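Local coordinates for formyltransferase PseJ (PDB 6EDK), which belongs to the formyltransferase family and is built around a mixed six-stranded beta-sheet flanked by helices, at residues A[148-151]-A[152-155]; A[107-110]-A[111-114]; A[164-167]-A[168-171]. All coordinates share one frame; numbering follows the deposited sequence.

Contact 1. Residues A[148-151]-A[152-155]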
ATOM      1  N   ARG A 148     -16.240   1.891   6.718  1.00 28.72           N
ATOM      2  CA  ARG A 148     -15.886   3.199   6.166  1.00 28.90           C
ATOM      3  C   ARG A 148     -14.940   3.941   7.082  1.00 24.63           C
ATOM      4  O   ARG A 148     -13.980   4.524   6.633  1.00 27.86           O
ATOM      5  CB  ARG A 148     -17.126   4.054   5.951  1.00 28.95           C
ATOM      6  CG  ARG A 148     -16.859   5.383   5.249  1.00 34.06           C
ATOM      7  CD  ARG A 148     -18.108   6.270   5.182  1.00 41.38           C
ATOM      8  NE  ARG A 148     -19.191   5.653   4.391  1.00 47.45           N
ATOM      9  CZ  ARG A 148     -19.192   5.599   3.064  1.00 54.09           C
ATOM     10  NH1 ARG A 148     -18.176   6.093   2.387  1.00 56.66           N
ATOM     11  NH2 ARG A 148     -20.201   5.033   2.422  1.00 57.74           N
ATOM     12  N   THR A 149     -15.274   4.025   8.375  1.00 27.31           N
ATOM     13  CA  THR A 149     -14.468   4.861   9.257  1.00 25.30           C
ATOM     14  C   THR A 149     -13.093   4.265   9.481  1.00 26.51           C
ATOM     15  O   THR A 149     -12.125   5.025   9.547  1.00 25.14           O
ATOM     16  CB  THR A 149     -15.155   5.143  10.630  1.00 27.80           C
ATOM     17  OG1 THR A 149     -15.521   3.953  11.345  1.00 28.75           O
ATOM     18  CG2 THR A 149     -16.442   5.982  10.383  1.00 28.17           C
ATOM     19  N   THR A 150     -12.979   2.921   9.516  1.00 25.34           N
ATOM     20  CA  THR A 150     -11.662   2.285   9.653  1.00 24.16           C
ATOM     21  C   THR A 150     -10.858   2.414   8.366  1.00 24.30           C
ATOM     22  O   THR A 150      -9.689   2.754   8.436  1.00 25.56           O
ATOM     23  CB  THR A 150     -11.764   0.827  10.024  1.00 26.39           C
ATOM     24  OG1 THR A 150     -12.645   0.125   9.132  1.00 30.11           O
ATOM     25  CG2 THR A 150     -12.425   0.709  11.424  1.00 24.40           C
ATOM     26  N   TYR A 151     -11.498   2.221   7.208  1.00 22.86           N
ATOM     27  CA  TYR A 151     -10.783   2.467   5.914  1.00 24.88           C
ATOM     28  C   TYR A 151     -10.272   3.895   5.796  1.00 24.21           C
ATOM     29  O   TYR A 151      -9.104   4.140   5.402  1.00 27.10           O
ATOM     30  CB  TYR A 151     -11.727   2.125   4.761  1.00 27.67           C
ATOM     31  CG  TYR A 151     -11.097   2.298   3.373  1.00 27.85           C
ATOM     32  CD1 TYR A 151     -11.110   3.534   2.735  1.00 32.67           C
ATOM     33  CD2 TYR A 151     -10.453   1.234   2.740  1.00 27.47           C
ATOM     34  CE1 TYR A 151     -10.514   3.696   1.458  1.00 33.61           C
ATOM     35  CE2 TYR A 151      -9.843   1.390   1.483  1.00 31.61           C
ATOM     36  CZ  TYR A 151      -9.886   2.616   0.856  1.00 35.30           C
ATOM     37  OH  TYR A 151      -9.304   2.738  -0.393  1.00 40.49           O
ATOM     38  N   GLU A 152     -11.111   4.861   6.118  1.00 26.52           N
ATOM     39  CA  GLU A 152     -10.649   6.255   6.061  1.00 23.78           C
ATOM     40  C   GLU A 152      -9.522   6.493   7.016  1.00 26.48           C
ATOM     41  O   GLU A 152      -8.621   7.223   6.713  1.00 27.21           O
ATOM     42  CB  GLU A 152     -11.811   7.214   6.363  1.00 27.34           C
ATOM     43  CG  GLU A 152     -12.739   7.378   5.184  1.00 42.40           C
ATOM     44  CD  GLU A 152     -11.988   7.849   3.921  1.00 54.85           C
ATOM     45  OE1 GLU A 152     -11.108   8.772   4.035  1.00 56.61           O
ATOM     46  OE2 GLU A 152     -12.256   7.260   2.832  1.00 57.48           O
ATOM     47  N   ARG A 153      -9.560   5.925   8.224  1.00 25.23           N
ATOM     48  CA  ARG A 153      -8.451   6.138   9.133  1.00 23.45           C
ATOM     49  C   ARG A 153      -7.146   5.507   8.618  1.00 22.65           C
ATOM     50  O   ARG A 153      -6.058   6.082   8.775  1.00 26.37           O
ATOM     51  CB  ARG A 153      -8.831   5.559  10.525  1.00 22.13           C
ATOM     52  CG  ARG A 153      -7.860   5.907  11.558  1.00 24.17           C
ATOM     53  CD  ARG A 153      -8.242   5.294  12.947  1.00 24.72           C
ATOM     54  NE  ARG A 153      -9.451   5.959  13.447  1.00 27.87           N
ATOM     55  CZ  ARG A 153     -10.615   5.368  13.622  1.00 29.86           C
ATOM     56  NH1 ARG A 153     -10.746   4.071  13.380  1.00 30.06           N
ATOM     57  NH2 ARG A 153     -11.630   6.084  14.085  1.00 36.07           N
ATOM     58  N   LEU A 154      -7.234   4.314   7.996  1.00 25.80           N
ATOM     59  CA  LEU A 154      -6.035   3.714   7.435  1.00 21.31           C
ATOM     60  C   LEU A 154      -5.495   4.595   6.306  1.00 24.81           C
ATOM     61  O   LEU A 154      -4.290   4.815   6.211  1.00 24.49           O
ATOM     62  CB  LEU A 154      -6.356   2.317   6.871  1.00 24.00           C
ATOM     63  CG  LEU A 154      -6.761   1.284   7.935  1.00 24.20           C
ATOM     64  CD1 LEU A 154      -7.272   0.060   7.130  1.00 25.78           C
ATOM     65  CD2 LEU A 154      -5.635   0.871   8.820  1.00 24.33           C
ATOM     66  N   THR A 155      -6.389   5.100   5.460  1.00 25.31           N
ATOM     67  CA  THR A 155      -5.952   5.942   4.322  1.00 26.00           C
ATOM     68  C   THR A 155      -5.228   7.197   4.818  1.00 25.17           C
ATOM     69  O   THR A 155      -4.142   7.547   4.337  1.00 27.70           O
ATOM     70  CB  THR A 155      -7.183   6.314   3.476  1.00 29.03           C
ATOM     71  OG1 THR A 155      -7.605   5.111   2.814  1.00 33.27           O
ATOM     72  CG2 THR A 155      -6.829   7.361   2.479  1.00 39.36           C
TER
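The first two turns of the long helix 147-169 carry this contact, in which Tyr151 meets Thr155 one turn on and the backbone bonds of residues 148-151 run regularly into 152-155. Glu152 N donates to Arg148 O at 2.9 Å, nearly straight at 167°, and the next three amides repeat the i to i+4 pattern. At Tyr151 O, the bond from Thr155 N measures 2.9 Å, and Thr155 OG1 lies 3.1 Å from the same oxygen, although the acceptor of its hydroxyl proton is not settled. The placement of that hydroxyl follows from its first torsion (-71°), which sets OG1 beside the backbone N and turns it back toward the preceding turn. There OG1 also lies over one face of the Tyr151 ring, 3.5 Å from CE1. Trp202 packs edge-to-face against the same ring. Glu152 bends at chi2, bringing OE2 to the edge of the Tyr151 ring, in its plane, 3.9 Å from CD1; carboxylate and ring planes are 59° apart. On another side of the helix, the guanidinium of Arg153 turns back so that Thr149 O lies over one of its faces, 4.2 Å from NH1, while NH1 forms a salt bridge with Asp145. Asp145 OD1 also bonds Thr149 OG1, so one carboxylate engages side chains from both turns. Unbroken i to i+4 backbone bonding of this kind is that of a regular alpha-helix, here the start of helix 147-169, where Asp145 just before it holds Thr149 and Arg153.

Contact 2. Residues A[107-110]-A[111-114]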
ATOM      1  N   ASN A 107      -8.529  -4.281   4.955  1.00 25.20           N
ATOM      2  CA  ASN A 107      -9.258  -3.749   6.107  1.00 26.02           C
ATOM      3  C   ASN A 107     -10.339  -4.723   6.537  1.00 26.98           C
ATOM      4  O   ASN A 107     -10.485  -5.040   7.721  1.00 27.25           O
ATOM      5  CB  ASN A 107      -9.845  -2.392   5.749  1.00 23.88           C
ATOM      6  CG  ASN A 107     -10.589  -1.723   6.892  1.00 25.02           C
ATOM      7  OD1 ASN A 107     -10.075  -1.578   8.016  1.00 29.96           O
ATOM      8  ND2 ASN A 107     -11.807  -1.278   6.604  1.00 28.68           N
ATOM      9  N   LEU A 108     -11.140  -5.178   5.580  1.00 27.95           N
ATOM     10  CA  LEU A 108     -12.177  -6.162   5.918  1.00 26.16           C
ATOM     11  C   LEU A 108     -11.585  -7.418   6.548  1.00 26.88           C
ATOM     12  O   LEU A 108     -12.063  -7.882   7.584  1.00 27.82           O
ATOM     13  CB  LEU A 108     -12.965  -6.490   4.665  1.00 27.52           C
ATOM     14  CG  LEU A 108     -14.014  -7.644   4.838  1.00 31.25           C
ATOM     15  CD1 LEU A 108     -15.066  -7.209   5.822  1.00 29.43           C
ATOM     16  CD2 LEU A 108     -14.635  -7.855   3.439  1.00 37.87           C
ATOM     17  N   TRP A 109     -10.538  -7.975   5.959  1.00 28.53           N
ATOM     18  CA  TRP A 109      -9.986  -9.223   6.476  1.00 30.91           C
ATOM     19  C   TRP A 109      -9.357  -9.062   7.844  1.00 30.25           C
ATOM     20  O   TRP A 109      -9.342 -10.024   8.637  1.00 29.94           O
ATOM     21  CB  TRP A 109      -8.969  -9.806   5.508  1.00 32.19           C
ATOM     22  CG  TRP A 109      -9.632 -10.444   4.378  1.00 31.97           C
ATOM     23  CD1 TRP A 109      -9.723  -9.979   3.110  1.00 35.00           C
ATOM     24  CD2 TRP A 109     -10.351 -11.669   4.424  1.00 34.68           C
ATOM     25  NE1 TRP A 109     -10.475 -10.863   2.336  1.00 38.84           N
ATOM     26  CE2 TRP A 109     -10.879 -11.897   3.137  1.00 38.44           C
ATOM     27  CE3 TRP A 109     -10.620 -12.600   5.453  1.00 38.09           C
ATOM     28  CZ2 TRP A 109     -11.656 -13.045   2.823  1.00 41.15           C
ATOM     29  CZ3 TRP A 109     -11.394 -13.732   5.135  1.00 42.56           C
ATOM     30  CH2 TRP A 109     -11.903 -13.921   3.820  1.00 40.84           C
ATOM     31  N   SER A 110      -8.850  -7.841   8.165  1.00 26.55           N
ATOM     32  CA  SER A 110      -8.322  -7.610   9.484  1.00 21.61           C
ATOM     33  C   SER A 110      -9.394  -7.758  10.546  1.00 26.53           C
ATOM     34  O   SER A 110      -9.085  -8.134  11.674  1.00 27.96           O
ATOM     35  CB  SER A 110      -7.653  -6.232   9.569  1.00 25.36           C
ATOM     36  OG  SER A 110      -8.591  -5.182   9.731  1.00 28.90           O
ATOM     37  N   PHE A 111     -10.654  -7.535  10.201  1.00 27.53           N
ATOM     38  CA  PHE A 111     -11.749  -7.750  11.148  1.00 29.57           C
ATOM     39  C   PHE A 111     -12.271  -9.181  11.093  1.00 33.38           C
ATOM     40  O   PHE A 111     -12.426  -9.828  12.148  1.00 32.15           O
ATOM     41  CB  PHE A 111     -12.868  -6.762  10.874  1.00 30.04           C
ATOM     42  CG  PHE A 111     -12.513  -5.397  11.300  1.00 26.57           C
ATOM     43  CD1 PHE A 111     -12.567  -5.064  12.624  1.00 29.08           C
ATOM     44  CD2 PHE A 111     -12.046  -4.477  10.406  1.00 29.22           C
ATOM     45  CE1 PHE A 111     -12.184  -3.805  13.044  1.00 29.94           C
ATOM     46  CE2 PHE A 111     -11.679  -3.220  10.833  1.00 29.13           C
ATOM     47  CZ  PHE A 111     -11.733  -2.900  12.161  1.00 30.49           C
ATOM     48  N   LEU A 112     -12.479  -9.700   9.875  1.00 32.90           N
ATOM     49  CA  LEU A 112     -12.977 -11.064   9.743  1.00 37.03           C
ATOM     50  C   LEU A 112     -12.071 -12.068  10.440  1.00 41.12           C
ATOM     51  O   LEU A 112     -12.558 -13.013  11.078  1.00 41.24           O
ATOM     52  CB  LEU A 112     -13.128 -11.428   8.271  1.00 33.29           C
ATOM     53  CG  LEU A 112     -14.227 -10.688   7.517  1.00 38.19           C
ATOM     54  CD1 LEU A 112     -14.139 -11.015   6.053  1.00 41.02           C
ATOM     55  CD2 LEU A 112     -15.612 -10.985   8.047  1.00 39.33           C
ATOM     56  N   GLU A 113     -10.753 -11.899  10.346  1.00 35.99           N
ATOM     57  CA  GLU A 113      -9.788 -12.822  10.931  1.00 36.90           C
ATOM     58  C   GLU A 113      -9.150 -12.273  12.195  1.00 36.82           C
ATOM     59  O   GLU A 113      -8.246 -12.913  12.733  1.00 36.42           O
ATOM     60  CB  GLU A 113      -8.730 -13.205   9.884  1.00 41.01           C
ATOM     61  CG  GLU A 113      -9.316 -14.138   8.811  1.00 47.00           C
ATOM     62  CD  GLU A 113      -8.385 -14.499   7.689  1.00 53.07           C
ATOM     63  OE1 GLU A 113      -7.267 -13.938   7.576  1.00 50.16           O
ATOM     64  OE2 GLU A 113      -8.767 -15.366   6.877  1.00 54.59           O
ATOM     65  N   ASP A 114      -9.635 -11.131  12.704  1.00 33.61           N
ATOM     66  CA  ASP A 114      -9.239 -10.499  13.957  1.00 36.52           C
ATOM     67  C   ASP A 114      -7.712 -10.430  14.048  1.00 35.38           C
ATOM     68  O   ASP A 114      -7.092 -10.898  14.991  1.00 36.83           O
ATOM     69  CB  ASP A 114      -9.871 -11.222  15.179  1.00 35.14           C
ATOM     70  CG  ASP A 114      -9.749 -10.431  16.491  1.00 43.96           C
ATOM     71  OD1 ASP A 114      -9.523  -9.207  16.489  1.00 45.62           O
ATOM     72  OD2 ASP A 114      -9.891 -11.041  17.584  1.00 49.70           O
TER
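Two leucine torsions create the apolar half of this contact: Leu108 sets CG opposite its backbone N (chi1 174°), whereas Leu112 keeps CG beside its own N (chi1 -68°), and the two branched ends converge. Leu112 CD1 settles 3.6 Å from Leu108 CG and, on its other flank, lies over a face of Trp109. This is a CH-pi contact, with CD1 4.0 Å from the centroid of the six-membered ring and 15° off its normal. Glu113 reaches the same indole with an extended chain, its OE2 3.6 Å from Trp109 CZ3 and its carboxylate plane steeply inclined to the ring. Its OE1 is hydrogen-bonded to His186, whose ring also stacks on Trp109, so acid, imidazole and indole form one cluster. Phe111 is approached differently: Asn107 OD1 lies at the ring edge, in plane, 3.6 Å from CE2, with the amide almost perpendicular to the ring. The ND2 end of that amide bonds Thr150 of helix 147-169 and a bound MES molecule. Asn107 O, 3.2 Å from Phe111 CD2, accepts the hydroxyl of Ser110 at 2.8 Å from OG. Leu108 O takes two amides: Leu112 N in the carbonyl plane and nearly straight, and Phe111 N from above that plane. The second, more bent, is an i to i+3 bond, as is common where a helix nears its end, and the chain then closes in a Schellman motif with Asp114 at positive phi as the C-prime residue. The chemistry thus divides by side: a methyl over an indole face, with the Glu113 carboxylate beside it, on one, and on the other the backbone and side-chain carbonyl oxygens of Asn107 near the weakly positive hydrogens of a phenyl edge, a pairing that is probably mildly attractive.

Contact 3. Residues A[164-167]-A[168-171]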
ATOM      1  N   GLU A 164       5.591  11.727   6.386  1.00 26.93           N
ATOM      2  CA  GLU A 164       6.522  11.830   7.502  1.00 26.38           C
ATOM      3  C   GLU A 164       7.877  11.264   7.161  1.00 29.98           C
ATOM      4  O   GLU A 164       8.905  11.835   7.571  1.00 28.85           O
ATOM      5  CB  GLU A 164       5.973  11.130   8.739  1.00 26.66           C
ATOM      6  CG  GLU A 164       6.897  11.089   9.931  1.00 31.21           C
ATOM      7  CD  GLU A 164       6.216  10.449  11.133  1.00 35.45           C
ATOM      8  OE1 GLU A 164       4.980  10.169  11.048  1.00 32.02           O
ATOM      9  OE2 GLU A 164       6.900  10.280  12.154  1.00 32.91           O
ATOM     10  N   TYR A 165       7.926  10.178   6.396  1.00 28.72           N
ATOM     11  CA  TYR A 165       9.212   9.492   6.183  1.00 28.74           C
ATOM     12  C   TYR A 165       9.814   9.724   4.797  1.00 31.01           C
ATOM     13  O   TYR A 165      10.977   9.394   4.581  1.00 35.69           O
ATOM     14  CB  TYR A 165       9.077   7.981   6.429  1.00 28.45           C
ATOM     15  CG  TYR A 165       9.065   7.625   7.891  1.00 31.76           C
ATOM     16  CD1 TYR A 165      10.230   7.433   8.596  1.00 36.11           C
ATOM     17  CD2 TYR A 165       7.874   7.535   8.590  1.00 30.84           C
ATOM     18  CE1 TYR A 165      10.229   7.133   9.931  1.00 37.01           C
ATOM     19  CE2 TYR A 165       7.868   7.189   9.998  1.00 33.40           C
ATOM     20  CZ  TYR A 165       9.074   7.001  10.631  1.00 38.26           C
ATOM     21  OH  TYR A 165       9.142   6.688  11.980  1.00 40.50           O
ATOM     22  N   TRP A 166       9.064  10.316   3.877  1.00 28.48           N
ATOM     23  CA  TRP A 166       9.624  10.522   2.546  1.00 31.03           C
ATOM     24  C   TRP A 166      10.924  11.315   2.548  1.00 36.45           C
ATOM     25  O   TRP A 166      11.817  10.939   1.777  1.00 32.23           O
ATOM     26  CB  TRP A 166       8.609  11.229   1.688  1.00 30.82           C
ATOM     27  CG  TRP A 166       9.097  11.522   0.248  1.00 29.44           C
ATOM     28  CD1 TRP A 166       9.201  12.786  -0.323  1.00 35.17           C
ATOM     29  CD2 TRP A 166       9.520  10.590  -0.731  1.00 29.80           C
ATOM     30  NE1 TRP A 166       9.669  12.662  -1.624  1.00 38.41           N
ATOM     31  CE2 TRP A 166       9.864  11.332  -1.902  1.00 33.95           C
ATOM     32  CE3 TRP A 166       9.644   9.209  -0.764  1.00 33.69           C
ATOM     33  CZ2 TRP A 166      10.299  10.721  -3.043  1.00 34.32           C
ATOM     34  CZ3 TRP A 166      10.085   8.609  -1.907  1.00 33.98           C
ATOM     35  CH2 TRP A 166      10.388   9.371  -3.049  1.00 35.74           C
ATOM     36  N   PRO A 167      11.103  12.370   3.344  1.00 35.30           N
ATOM     37  CA  PRO A 167      12.433  13.050   3.348  1.00 39.16           C
ATOM     38  C   PRO A 167      13.605  12.112   3.568  1.00 41.50           C
ATOM     39  O   PRO A 167      14.686  12.367   3.037  1.00 43.65           O
ATOM     40  CB  PRO A 167      12.323  14.072   4.481  1.00 39.92           C
ATOM     41  CG  PRO A 167      10.833  14.400   4.562  1.00 39.50           C
ATOM     42  CD  PRO A 167      10.152  13.051   4.267  1.00 34.97           C
ATOM     43  N   LEU A 168      13.435  11.055   4.350  1.00 41.22           N
ATOM     44  CA  LEU A 168      14.458  10.039   4.511  1.00 44.43           C
ATOM     45  C   LEU A 168      14.455   9.047   3.361  1.00 44.50           C
ATOM     46  O   LEU A 168      15.514   8.721   2.834  1.00 43.50           O
ATOM     47  CB  LEU A 168      14.269   9.307   5.852  1.00 43.26           C
ATOM     48  CG  LEU A 168      14.444  10.189   7.105  1.00 46.07           C
ATOM     49  CD1 LEU A 168      13.993   9.466   8.352  1.00 45.69           C
ATOM     50  CD2 LEU A 168      15.903  10.635   7.283  1.00 46.99           C
ATOM     51  N   ILE A 169      13.273   8.500   2.994  1.00 39.33           N
ATOM     52  CA  ILE A 169      13.223   7.509   1.934  1.00 40.29           C
ATOM     53  C   ILE A 169      13.808   8.080   0.647  1.00 43.80           C
ATOM     54  O   ILE A 169      14.472   7.384  -0.128  1.00 45.65           O
ATOM     55  CB  ILE A 169      11.775   7.045   1.694  1.00 36.56           C
ATOM     56  CG1 ILE A 169      11.244   6.415   2.955  1.00 32.18           C
ATOM     57  CG2 ILE A 169      11.731   6.066   0.500  1.00 39.31           C
ATOM     58  CD1 ILE A 169       9.714   6.123   2.881  1.00 35.58           C
ATOM     59  N   ARG A 170      13.532   9.357   0.397  1.00 40.62           N
ATOM     60  CA  ARG A 170      13.976  10.021  -0.825  1.00 44.78           C
ATOM     61  C   ARG A 170      15.485   9.922  -1.016  1.00 51.33           C
ATOM     62  O   ARG A 170      15.974   9.969  -2.148  1.00 54.75           O
ATOM     63  CB  ARG A 170      13.569  11.487  -0.727  1.00 46.32           C
ATOM     64  CG  ARG A 170      13.688  12.225  -1.975  1.00 54.13           C
ATOM     65  CD  ARG A 170      13.067  13.563  -1.745  1.00 61.86           C
ATOM     66  NE  ARG A 170      13.547  14.482  -2.765  1.00 62.93           N
ATOM     67  CZ  ARG A 170      14.624  15.239  -2.622  1.00 62.93           C
ATOM     68  NH1 ARG A 170      15.318  15.210  -1.471  1.00 54.76           N
ATOM     69  NH2 ARG A 170      14.993  16.039  -3.615  1.00 77.41           N
ATOM     70  N   LEU A 171      16.227   9.790   0.076  1.00 51.79           N
ATOM     71  CA  LEU A 171      17.686   9.778   0.053  1.00 54.30           C
ATOM     72  C   LEU A 171      18.276   8.407   0.374  1.00 61.38           C
ATOM     73  O   LEU A 171      19.440   8.322   0.766  1.00 65.47           O
ATOM     74  CB  LEU A 171      18.200  10.824   1.031  1.00 57.85           C
ATOM     75  CG  LEU A 171      17.668  12.228   0.735  1.00 60.15           C
ATOM     76  CD1 LEU A 171      18.143  13.210   1.763  1.00 54.61           C
ATOM     77  CD2 LEU A 171      18.108  12.643  -0.664  1.00 71.89           C
TER
HETATM   78  O   HOH W   1      14.820  14.919   1.637  1.00 60.76           O
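Trp166 offers a broad flat surface, and the side chain of Arg170 lies along it like a bar on a plate. CB of Arg170 sits over the centre of the six-membered ring, 4.1 Å from its centroid and 18° off the normal, a CH-pi contact. From there the chain runs extended across the indole until CD comes to 3.5 Å from Trp166 NE1. Having crossed the plate, the guanidinium turns its plane 69° from the ring and meets Asp47 in a salt bridge through NE. A second bump, Ile169, fits between the two aromatic residues: it crosses the indole at about a right angle, its CG2 3.9 Å from Trp166 CZ3, while its other branch points back along the helix, where CD1 touches Tyr165 CB at 4.1 Å. Leu168 CD1 makes a looser contact with the ring of Tyr165. These ridges belong to the last turns of helix 147-169, which packs on the central sheet: Ile169 bears on Ile134 and Phe68, and Trp166 on Ile70, while Phe45 and Phe68 meet the indole edge-to-face. Pro167 kinks this end, since its nitrogen has no hydrogen to give to the preceding turn. Two bonds span the kink: Ile169 N reaches Tyr165 O almost straight (171°) and Arg170 N reaches Trp166 O at 2.7 Å. Leu171 CG lies 3.8 Å from Pro167 O. One water molecule bridges the step between Pro167 and Arg170, donating to the proline carbonyl and weakly accepting from Arg170 NH1.

Overall arrangement
The chemistry of these three helical contacts differs with their place in the fold. Contacts 1 and 3 share helix 147-169, near its two ends and with centres about 24 Å apart; both are partly buried. Contact 2, on the short helix 106-112, is the most buried. It touches contact 1 directly: Leu154 CD1 packs 3.4 Å from Asn107 OD1, and Phe111 CZ packs on Thr150 CG2. Contact 3 lies across the chain's centre from contact 2, their nearest atoms about 19 Å apart. Threonine hydroxyls and charged groups dominate the helix start, whereas contacts 2 and 3 each set an aliphatic carbon over a tryptophan face near a helix end.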